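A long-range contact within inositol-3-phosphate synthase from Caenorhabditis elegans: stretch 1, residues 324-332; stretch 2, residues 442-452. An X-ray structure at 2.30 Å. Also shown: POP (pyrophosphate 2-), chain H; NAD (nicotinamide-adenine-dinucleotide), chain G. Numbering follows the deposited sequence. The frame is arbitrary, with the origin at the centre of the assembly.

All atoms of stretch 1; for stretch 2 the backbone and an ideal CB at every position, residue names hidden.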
ATOM      1  N   ASP A 324     -16.987 -15.158  17.474  1.00 25.93           N
ATOM      2  CA  ASP A 324     -15.695 -14.557  17.096  1.00 25.62           C
ATOM      3  C   ASP A 324     -15.826 -13.068  16.772  1.00 27.19           C
ATOM      4  O   ASP A 324     -16.468 -12.698  15.763  1.00 24.94           O
ATOM      5  CB  ASP A 324     -15.061 -15.346  15.941  1.00 24.06           C
ATOM      6  CG  ASP A 324     -13.554 -15.135  15.811  1.00 33.44           C
ATOM      7  OD1 ASP A 324     -12.888 -14.710  16.786  1.00 28.56           O
ATOM      8  OD2 ASP A 324     -12.943 -15.419  14.758  1.00 21.32           O
ATOM      9  N   PHE A 325     -15.207 -12.228  17.620  1.00 24.04           N
ATOM     10  CA  PHE A 325     -15.268 -10.787  17.466  1.00 23.69           C
ATOM     11  C   PHE A 325     -14.962 -10.416  16.071  1.00 27.21           C
ATOM     12  O   PHE A 325     -14.014 -10.934  15.445  1.00 28.62           O
ATOM     13  CB  PHE A 325     -14.257 -10.044  18.355  1.00 29.29           C
ATOM     14  CG  PHE A 325     -14.375 -10.339  19.833  1.00 22.29           C
ATOM     15  CD1 PHE A 325     -15.586 -10.196  20.501  1.00 26.01           C
ATOM     16  CD2 PHE A 325     -13.260 -10.721  20.568  1.00 30.05           C
ATOM     17  CE1 PHE A 325     -15.669 -10.457  21.894  1.00 15.18           C
ATOM     18  CE2 PHE A 325     -13.359 -10.979  21.960  1.00  7.30           C
ATOM     19  CZ  PHE A 325     -14.561 -10.845  22.581  1.00 11.08           C
ATOM     20  N   LYS A 326     -15.769  -9.502  15.566  1.00 26.75           N
ATOM     21  CA  LYS A 326     -15.517  -8.940  14.275  1.00 30.15           C
ATOM     22  C   LYS A 326     -14.969  -7.550  14.462  1.00 33.91           C
ATOM     23  O   LYS A 326     -15.717  -6.556  14.472  1.00 34.97           O
ATOM     24  CB  LYS A 326     -16.796  -8.934  13.484  1.00 29.62           C
ATOM     25  CG  LYS A 326     -16.592  -8.515  12.110  1.00 25.69           C
ATOM     26  CD  LYS A 326     -17.840  -7.807  11.664  1.00 42.01           C
ATOM     27  CE  LYS A 326     -18.841  -8.761  11.111  1.00 36.20           C
ATOM     28  NZ  LYS A 326     -19.972  -8.019  10.500  1.00 45.45           N
ATOM     29  N   SER A 327     -13.654  -7.483  14.629  1.00 37.06           N
ATOM     30  CA  SER A 327     -13.019  -6.262  15.108  1.00 37.91           C
ATOM     31  C   SER A 327     -12.364  -5.379  14.007  1.00 39.91           C
ATOM     32  O   SER A 327     -12.480  -4.135  14.057  1.00 40.04           O
ATOM     33  CB  SER A 327     -12.015  -6.599  16.224  1.00 40.02           C
ATOM     34  OG  SER A 327     -11.027  -7.538  15.797  1.00 38.44           O
ATOM     35  N   GLY A 328     -11.686  -6.010  13.035  1.00 35.04           N
ATOM     36  CA  GLY A 328     -10.786  -5.277  12.158  1.00 33.28           C
ATOM     37  C   GLY A 328     -10.910  -5.584  10.681  1.00 34.71           C
ATOM     38  O   GLY A 328     -11.747  -5.003   9.989  1.00 38.22           O
ATOM     39  N   GLN A 329     -10.065  -6.492  10.195  1.00 33.84           N
ATOM     40  CA  GLN A 329      -9.974  -6.800   8.762  1.00 34.11           C
ATOM     41  C   GLN A 329     -11.286  -7.388   8.178  1.00 33.83           C
ATOM     42  O   GLN A 329     -11.654  -7.100   7.035  1.00 33.80           O
ATOM     43  CB  GLN A 329      -8.778  -7.735   8.535  1.00 34.66           C
ATOM     44  CG  GLN A 329      -8.655  -8.304   7.140  1.00 30.20           C
ATOM     45  CD  GLN A 329      -7.629  -9.415   7.093  1.00 38.26           C
ATOM     46  OE1 GLN A 329      -7.896 -10.524   7.592  1.00 34.04           O
ATOM     47  NE2 GLN A 329      -6.448  -9.138   6.494  1.00 32.68           N
ATOM     48  N   THR A 330     -11.980  -8.188   8.988  1.00 34.02           N
ATOM     49  CA  THR A 330     -13.259  -8.806   8.637  1.00 34.45           C
ATOM     50  C   THR A 330     -14.460  -7.840   8.730  1.00 35.57           C
ATOM     51  O   THR A 330     -15.420  -7.985   7.958  1.00 32.82           O
ATOM     52  CB  THR A 330     -13.489 -10.090   9.495  1.00 36.41           C
ATOM     53  OG1 THR A 330     -12.434 -11.037   9.235  1.00 36.23           O
ATOM     54  CG2 THR A 330     -14.768 -10.834   9.074  1.00 32.17           C
ATOM     55  N   LYS A 331     -14.411  -6.879   9.666  1.00 36.44           N
ATOM     56  CA  LYS A 331     -15.453  -5.823   9.793  1.00 36.71           C
ATOM     57  C   LYS A 331     -15.444  -5.023   8.477  1.00 37.39           C
ATOM     58  O   LYS A 331     -16.499  -4.833   7.836  1.00 37.57           O
ATOM     59  CB  LYS A 331     -15.175  -4.908  11.013  1.00 38.34           C
ATOM     60  CG  LYS A 331     -16.317  -3.950  11.504  1.00 31.36           C
ATOM     61  CD  LYS A 331     -15.742  -2.971  12.538  1.00 42.80           C
ATOM     62  CE  LYS A 331     -16.789  -2.117  13.296  1.00 38.44           C
ATOM     63  NZ  LYS A 331     -17.503  -2.836  14.436  1.00 38.87           N
ATOM     64  N   PHE A 332     -14.245  -4.596   8.069  1.00 33.54           N
ATOM     65  CA  PHE A 332     -14.056  -3.950   6.774  1.00 31.24           C
ATOM     66  C   PHE A 332     -14.497  -4.862   5.631  1.00 29.46           C
ATOM     67  O   PHE A 332     -15.357  -4.470   4.852  1.00 28.76           O
ATOM     68  CB  PHE A 332     -12.602  -3.559   6.558  1.00 32.42           C
ATOM     69  CG  PHE A 332     -12.359  -2.934   5.228  1.00 34.76           C
ATOM     70  CD1 PHE A 332     -12.579  -1.569   5.036  1.00 35.05           C
ATOM     71  CD2 PHE A 332     -11.971  -3.722   4.138  1.00 29.74           C
ATOM     72  CE1 PHE A 332     -12.390  -0.984   3.791  1.00 37.15           C
ATOM     73  CE2 PHE A 332     -11.793  -3.165   2.922  1.00 19.26           C
ATOM     74  CZ  PHE A 332     -11.999  -1.770   2.737  1.00 23.77           C
ATOM     75  N   UNK A 442      -7.902  -2.624  21.451  1.00 41.90           N
ATOM     76  CA  UNK A 442      -8.660  -1.375  21.354  1.00 44.58           C
ATOM     77  C   UNK A 442      -9.838  -1.530  20.373  1.00 42.77           C
ATOM     78  O   UNK A 442     -10.852  -0.849  20.479  1.00 46.59           O
ATOM     79  CB  UNK A 442      -7.745  -0.232  20.910  1.00 44.58           C
ATOM     80  N   UNK A 443      -9.712  -2.449  19.434  1.00 40.37           N
ATOM     81  CA  UNK A 443     -10.836  -2.776  18.590  1.00 35.61           C
ATOM     82  C   UNK A 443     -11.814  -3.706  19.326  1.00 30.08           C
ATOM     83  O   UNK A 443     -13.024  -3.463  19.289  1.00 32.39           O
ATOM     84  CB  UNK A 443     -10.349  -3.421  17.291  1.00 35.61           C
ATOM     85  N   UNK A 444     -11.286  -4.724  20.021  1.00 23.23           N
ATOM     86  CA  UNK A 444     -12.073  -5.826  20.633  1.00 20.89           C
ATOM     87  C   UNK A 444     -12.923  -5.486  21.844  1.00 26.21           C
ATOM     88  O   UNK A 444     -14.085  -5.916  21.900  1.00 26.78           O
ATOM     89  CB  UNK A 444     -11.114  -6.943  21.048  1.00 20.89           C
ATOM     90  N   UNK A 445     -12.323  -4.779  22.826  1.00 25.10           N
ATOM     91  CA  UNK A 445     -12.988  -4.426  24.098  1.00 24.63           C
ATOM     92  C   UNK A 445     -14.304  -3.719  23.898  1.00 24.49           C
ATOM     93  O   UNK A 445     -15.297  -4.217  24.355  1.00 28.68           O
ATOM     94  CB  UNK A 445     -12.074  -3.540  24.946  1.00 24.63           C
ATOM     95  N   UNK A 446     -14.359  -2.596  23.191  1.00 27.12           N
ATOM     96  CA  UNK A 446     -15.647  -1.955  22.993  1.00 29.38           C
ATOM     97  C   UNK A 446     -16.715  -2.969  22.538  1.00 30.88           C
ATOM     98  O   UNK A 446     -17.891  -2.813  22.914  1.00 33.76           O
ATOM     99  CB  UNK A 446     -15.514  -0.826  21.968  1.00 29.38           C
ATOM    100  N   UNK A 447     -16.306  -4.003  21.779  1.00 26.03           N
ATOM    101  CA  UNK A 447     -17.230  -5.017  21.259  1.00 25.20           C
ATOM    102  C   UNK A 447     -17.651  -5.951  22.374  1.00 24.93           C
ATOM    103  O   UNK A 447     -18.738  -6.525  22.362  1.00 27.27           O
ATOM    104  CB  UNK A 447     -16.591  -5.809  20.117  1.00 25.20           C
ATOM    105  N   UNK A 448     -16.778  -6.124  23.343  1.00 23.09           N
ATOM    106  CA  UNK A 448     -17.159  -6.861  24.500  1.00 20.90           C
ATOM    107  C   UNK A 448     -18.233  -6.050  25.226  1.00 21.87           C
ATOM    108  O   UNK A 448     -19.218  -6.626  25.675  1.00 21.69           O
ATOM    109  CB  UNK A 448     -15.952  -7.151  25.394  1.00 20.90           C
ATOM    110  N   UNK A 449     -18.081  -4.720  25.311  1.00 23.00           N
ATOM    111  CA  UNK A 449     -19.106  -3.931  25.991  1.00 20.33           C
ATOM    112  C   UNK A 449     -20.397  -3.998  25.197  1.00 20.89           C
ATOM    113  O   UNK A 449     -21.438  -4.129  25.786  1.00 21.02           O
ATOM    114  CB  UNK A 449     -18.657  -2.479  26.171  1.00 20.33           C
ATOM    115  N   UNK A 450     -20.339  -3.975  23.865  1.00 20.40           N
ATOM    116  CA  UNK A 450     -21.575  -4.012  23.097  1.00 19.10           C
ATOM    117  C   UNK A 450     -22.312  -5.334  23.207  1.00 23.69           C
ATOM    118  O   UNK A 450     -23.564  -5.353  23.280  1.00 24.43           O
ATOM    119  CB  UNK A 450     -21.277  -3.719  21.625  1.00 19.10           C
ATOM    120  N   UNK A 451     -21.573  -6.446  23.177  1.00 23.98           N
ATOM    121  CA  UNK A 451     -22.238  -7.761  23.250  1.00 22.44           C
ATOM    122  C   UNK A 451     -22.980  -7.885  24.598  1.00 20.38           C
ATOM    123  O   UNK A 451     -24.166  -8.226  24.661  1.00 18.54           O
ATOM    124  CB  UNK A 451     -21.222  -8.893  23.089  1.00 22.44           C
ATOM    125  N   UNK A 452     -22.286  -7.577  25.682  1.00 20.43           N
ATOM    126  CA  UNK A 452     -22.916  -7.646  26.980  1.00 19.42           C
ATOM    127  C   UNK A 452     -24.179  -6.770  26.935  1.00 21.83           C
ATOM    128  O   UNK A 452     -25.253  -7.187  27.397  1.00 25.17           O
ATOM    129  CB  UNK A 452     -21.956  -7.199  28.084  1.00 19.42           C
TER
HETATM  130  P1  POP H 602     -10.510  -9.151  12.289  1.00 50.92           P
HETATM  131  O1  POP H 602     -11.795  -8.336  12.294  1.00 48.27           O
HETATM  132  O2  POP H 602      -9.316  -8.226  12.293  1.00 54.44           O
HETATM  133  O3  POP H 602     -10.464 -10.005  11.031  1.00 38.38           O
HETATM  134  O   POP H 602     -10.447 -10.055  13.647  1.00 48.93           O
HETATM  135  P2  POP H 602      -9.256 -11.079  14.089  1.00 52.01           P
HETATM  136  O4  POP H 602      -8.385 -10.365  15.118  1.00 46.73           O
HETATM  137  O5  POP H 602      -9.893 -12.335  14.667  1.00 50.61           O
HETATM  138  O6  POP H 602      -8.310 -11.533  12.972  1.00 50.86           O
HETATM  139  PA  NAD G 601      -4.811 -13.101  25.148  1.00 25.23           P
HETATM  140  O1A NAD G 601      -3.837 -14.179  25.122  1.00 15.07           O
HETATM  141  O2A NAD G 601      -4.123 -11.854  25.524  1.00 18.41           O
HETATM  142  O5B NAD G 601      -5.963 -13.530  26.151  1.00 28.60           O
HETATM  143  C5B NAD G 601      -6.177 -14.878  26.446  1.00 24.71           C
HETATM  144  C4B NAD G 601      -6.216 -15.012  27.956  1.00 16.86           C
HETATM  145  O4B NAD G 601      -7.041 -16.108  28.282  1.00 27.42           O
HETATM  146  C3B NAD G 601      -4.863 -15.301  28.543  1.00 19.58           C
HETATM  147  O3B NAD G 601      -4.867 -14.612  29.783  1.00 17.06           O
HETATM  148  C2B NAD G 601      -4.862 -16.765  28.880  1.00 17.79           C
HETATM  149  O2B NAD G 601      -4.255 -16.839  30.169  1.00 24.24           O
HETATM  150  C1B NAD G 601      -6.351 -17.053  29.046  1.00 17.26           C
HETATM  151  N9A NAD G 601      -6.864 -18.434  28.855  1.00 16.04           N
HETATM  152  C8A NAD G 601      -6.492 -19.396  27.966  1.00 29.17           C
HETATM  153  N7A NAD G 601      -7.240 -20.499  28.198  1.00 22.19           N
HETATM  154  C5A NAD G 601      -8.092 -20.286  29.218  1.00 27.77           C
HETATM  155  C6A NAD G 601      -9.042 -21.080  29.884  1.00 32.19           C
HETATM  156  N6A NAD G 601      -9.262 -22.373  29.596  1.00 28.02           N
HETATM  157  N1A NAD G 601      -9.733 -20.534  30.935  1.00 14.67           N
HETATM  158  C2A NAD G 601      -9.482 -19.258  31.349  1.00 25.60           C
HETATM  159  N3A NAD G 601      -8.529 -18.525  30.718  1.00 14.80           N
HETATM  160  C4A NAD G 601      -7.840 -19.002  29.660  1.00 27.36           C
HETATM  161  O3  NAD G 601      -5.594 -12.953  23.737  1.00 18.80           O
HETATM  162  PN  NAD G 601      -6.590 -11.733  23.501  1.00 17.82           P
HETATM  163  O1N NAD G 601      -7.063 -11.290  24.840  1.00 34.71           O
HETATM  164  O2N NAD G 601      -5.909 -10.773  22.629  1.00 16.31           O
HETATM  165  O5D NAD G 601      -7.914 -12.367  22.810  1.00 21.97           O
HETATM  166  C5D NAD G 601      -8.521 -13.536  23.334  1.00 24.86           C
HETATM  167  C4D NAD G 601      -9.396 -14.302  22.324  1.00 24.67           C
HETATM  168  O4D NAD G 601     -10.247 -13.416  21.639  1.00 27.08           O
HETATM  169  C3D NAD G 601      -8.602 -15.059  21.253  1.00 23.94           C
HETATM  170  O3D NAD G 601      -9.215 -16.299  21.036  1.00 29.51           O
HETATM  171  C2D NAD G 601      -8.869 -14.268  19.998  1.00 31.80           C
HETATM  172  O2D NAD G 601      -8.877 -15.019  18.794  1.00 36.09           O
HETATM  173  C1D NAD G 601     -10.257 -13.755  20.270  1.00 28.92           C
HETATM  174  N1N NAD G 601     -10.457 -12.654  19.334  1.00 25.40           N
HETATM  175  C2N NAD G 601      -9.669 -11.549  19.407  1.00 13.40           C
HETATM  176  C3N NAD G 601      -9.859 -10.537  18.493  1.00 19.34           C
HETATM  177  C7N NAD G 601      -9.259  -9.228  18.843  1.00 25.56           C
HETATM  178  O7N NAD G 601      -8.470  -9.220  20.019  1.00 31.73           O
HETATM  179  N7N NAD G 601      -9.498  -8.153  18.081  1.00 25.15           N
HETATM  180  C4N NAD G 601     -10.860 -10.624  17.507  1.00 16.31           C
HETATM  181  C5N NAD G 601     -11.635 -11.761  17.439  1.00 15.55           C
HETATM  182  C6N NAD G 601     -11.420 -12.793  18.364  1.00 18.21           C

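Stretch 2 is helical throughout and passes over the loop of stretch 1. No hydrogen bond joins the two stretches, so the fit rests on apolar packing, with 386 Å² buried in total.

Position 442 has nothing of stretch 1 within 5.5 Å of its ideal CB. Stretch 1 sets no preference here. The residue is Leu442, which makes no contact.

At position 443, CA-to-CB points toward stretch 1. The ideal CB lies 3.7 Å from Ser327 CB, and the CA atoms of 443 and Ser327 are 5.4 Å apart, the nearest pair across the contact. The space beyond runs along Ser327 and Gly328, so a medium aliphatic side chain would suit, such as Leu, Ile or Met. The residue is Leu443. Its CD2 reaches 3.4 Å from Ser327 O, and its CD1 lies 4.0 Å from Gly328 CA. Leu443 packs on the Ser327-Gly328 turn.

At position 444, CA-to-CB points sideways. The ideal CB is 4.4 Å from Phe325 CD2 and 4.9 Å from Ser327 CB, and the nicotinamide amide is also close. A small residue such as Ala, Ser or Gly would suit. The residue is Ala444. Its CB lies 4.3 Å from Phe325 CD2 and 3.6 Å from NAD N7N.

Position 445 points away, and stretch 1 asks nothing of it. The residue is Ser445, whose OG is hydrogen-bonded to a residue just outside the stretch.

At position 446 the ideal CB again meets nothing. The backbone N makes no hydrogen bond to the preceding turn and the helix is kinked there. Phi is -48°, so proline is allowed, though other residues would be too. The residue is Pro446, whose ring nitrogen has no hydrogen to give, which fits that gap.

At position 447, CA-to-CB points toward stretch 1, and the ideal CB is 4.5 Å from Phe325 CD1. Ahead lie Phe325 CB, the Lys326 carbonyl and the Ser327 backbone. Leu or Met would reach them; a polar group could also address the carbonyl. The residue is Leu447, with the largest covered area in stretch 2. Its CD2 fits between Phe325 CB at 4.1 Å, Lys326 O at 3.3 Å and Ser327 CA at 3.8 Å.

At position 448, CA-to-CB points sideways, with the ideal CB 4.8 Å from Phe325 CE1. An aliphatic side chain that bends back to the ring would suit: Ile, Val or Leu. The residue is Ile448, whose CG1 comes within 3.5 Å of Phe325 CZ.

Positions 449 and 450 are free of stretch 1. They are Tyr449 and Asp450, both hydrogen-bonded elsewhere in the structure.

At position 451, CA-to-CB points toward stretch 1, but the ideal CB has nothing within 5.5 Å. Only a longer side chain would reach, such as Leu or Met. The residue is Leu451. Its CD1 meets the edge of the Phe325 ring, 3.6 Å from CE1.

Position 452 is out of reach and unconstrained by stretch 1. The residue is Ala452.

Stretch 2, residues 442-452: LLASPLIYDLA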
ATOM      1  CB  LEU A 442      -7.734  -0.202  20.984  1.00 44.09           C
ATOM      2  CG  LEU A 442      -6.679   0.252  22.025  1.00 45.01           C
ATOM      3  CD1 LEU A 442      -5.825   1.402  21.477  1.00 38.83           C
ATOM      4  CD2 LEU A 442      -7.281   0.654  23.395  1.00 47.85           C
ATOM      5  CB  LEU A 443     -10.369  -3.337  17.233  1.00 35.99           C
ATOM      6  CG  LEU A 443      -9.934  -2.297  16.178  1.00 43.04           C
ATOM      7  CD1 LEU A 443      -9.206  -2.914  14.978  1.00 38.80           C
ATOM      8  CD2 LEU A 443     -11.110  -1.453  15.686  1.00 38.76           C
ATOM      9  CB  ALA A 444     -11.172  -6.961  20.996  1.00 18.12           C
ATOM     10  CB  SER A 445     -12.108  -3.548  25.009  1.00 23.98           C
ATOM     11  OG  SER A 445     -10.780  -4.012  25.037  1.00 21.73           O
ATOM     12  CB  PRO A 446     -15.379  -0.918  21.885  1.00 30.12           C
ATOM     13  CG  PRO A 446     -14.000  -1.155  21.411  1.00 24.33           C
ATOM     14  CD  PRO A 446     -13.279  -1.888  22.479  1.00 27.42           C
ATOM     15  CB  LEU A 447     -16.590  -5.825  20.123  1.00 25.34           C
ATOM     16  CG  LEU A 447     -16.662  -5.379  18.654  1.00 34.10           C
ATOM     17  CD1 LEU A 447     -16.322  -3.928  18.443  1.00 44.78           C
ATOM     18  CD2 LEU A 447     -15.748  -6.246  17.798  1.00 31.67           C
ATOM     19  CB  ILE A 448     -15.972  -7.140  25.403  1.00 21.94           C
ATOM     20  CG1 ILE A 448     -15.081  -8.233  24.784  1.00 17.31           C
ATOM     21  CG2 ILE A 448     -16.489  -7.570  26.802  1.00 21.69           C
ATOM     22  CD1 ILE A 448     -13.731  -8.351  25.416  1.00 22.36           C
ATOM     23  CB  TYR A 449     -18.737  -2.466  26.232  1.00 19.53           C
ATOM     24  CG  TYR A 449     -17.428  -2.192  26.884  1.00 13.14           C
ATOM     25  CD1 TYR A 449     -16.950  -2.974  27.917  1.00 20.97           C
ATOM     26  CD2 TYR A 449     -16.660  -1.114  26.461  1.00 20.39           C
ATOM     27  CE1 TYR A 449     -15.725  -2.684  28.532  1.00  7.26           C
ATOM     28  CE2 TYR A 449     -15.447  -0.810  27.057  1.00 14.17           C
ATOM     29  CZ  TYR A 449     -14.996  -1.591  28.080  1.00 11.53           C
ATOM     30  OH  TYR A 449     -13.771  -1.320  28.600  1.00 21.20           O
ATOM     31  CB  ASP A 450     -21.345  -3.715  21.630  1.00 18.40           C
ATOM     32  CG  ASP A 450     -20.807  -2.304  21.376  1.00 30.18           C
ATOM     33  OD1 ASP A 450     -21.279  -1.348  22.042  1.00 32.74           O
ATOM     34  OD2 ASP A 450     -19.931  -2.066  20.498  1.00 29.94           O
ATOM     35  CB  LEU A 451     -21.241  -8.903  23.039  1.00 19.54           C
ATOM     36  CG  LEU A 451     -20.608  -9.066  21.646  1.00 17.69           C
ATOM     37  CD1 LEU A 451     -19.236  -9.704  21.794  1.00 22.54           C
ATOM     38  CD2 LEU A 451     -21.480  -9.879  20.692  1.00  7.65           C
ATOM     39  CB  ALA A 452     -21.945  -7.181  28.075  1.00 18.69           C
TER
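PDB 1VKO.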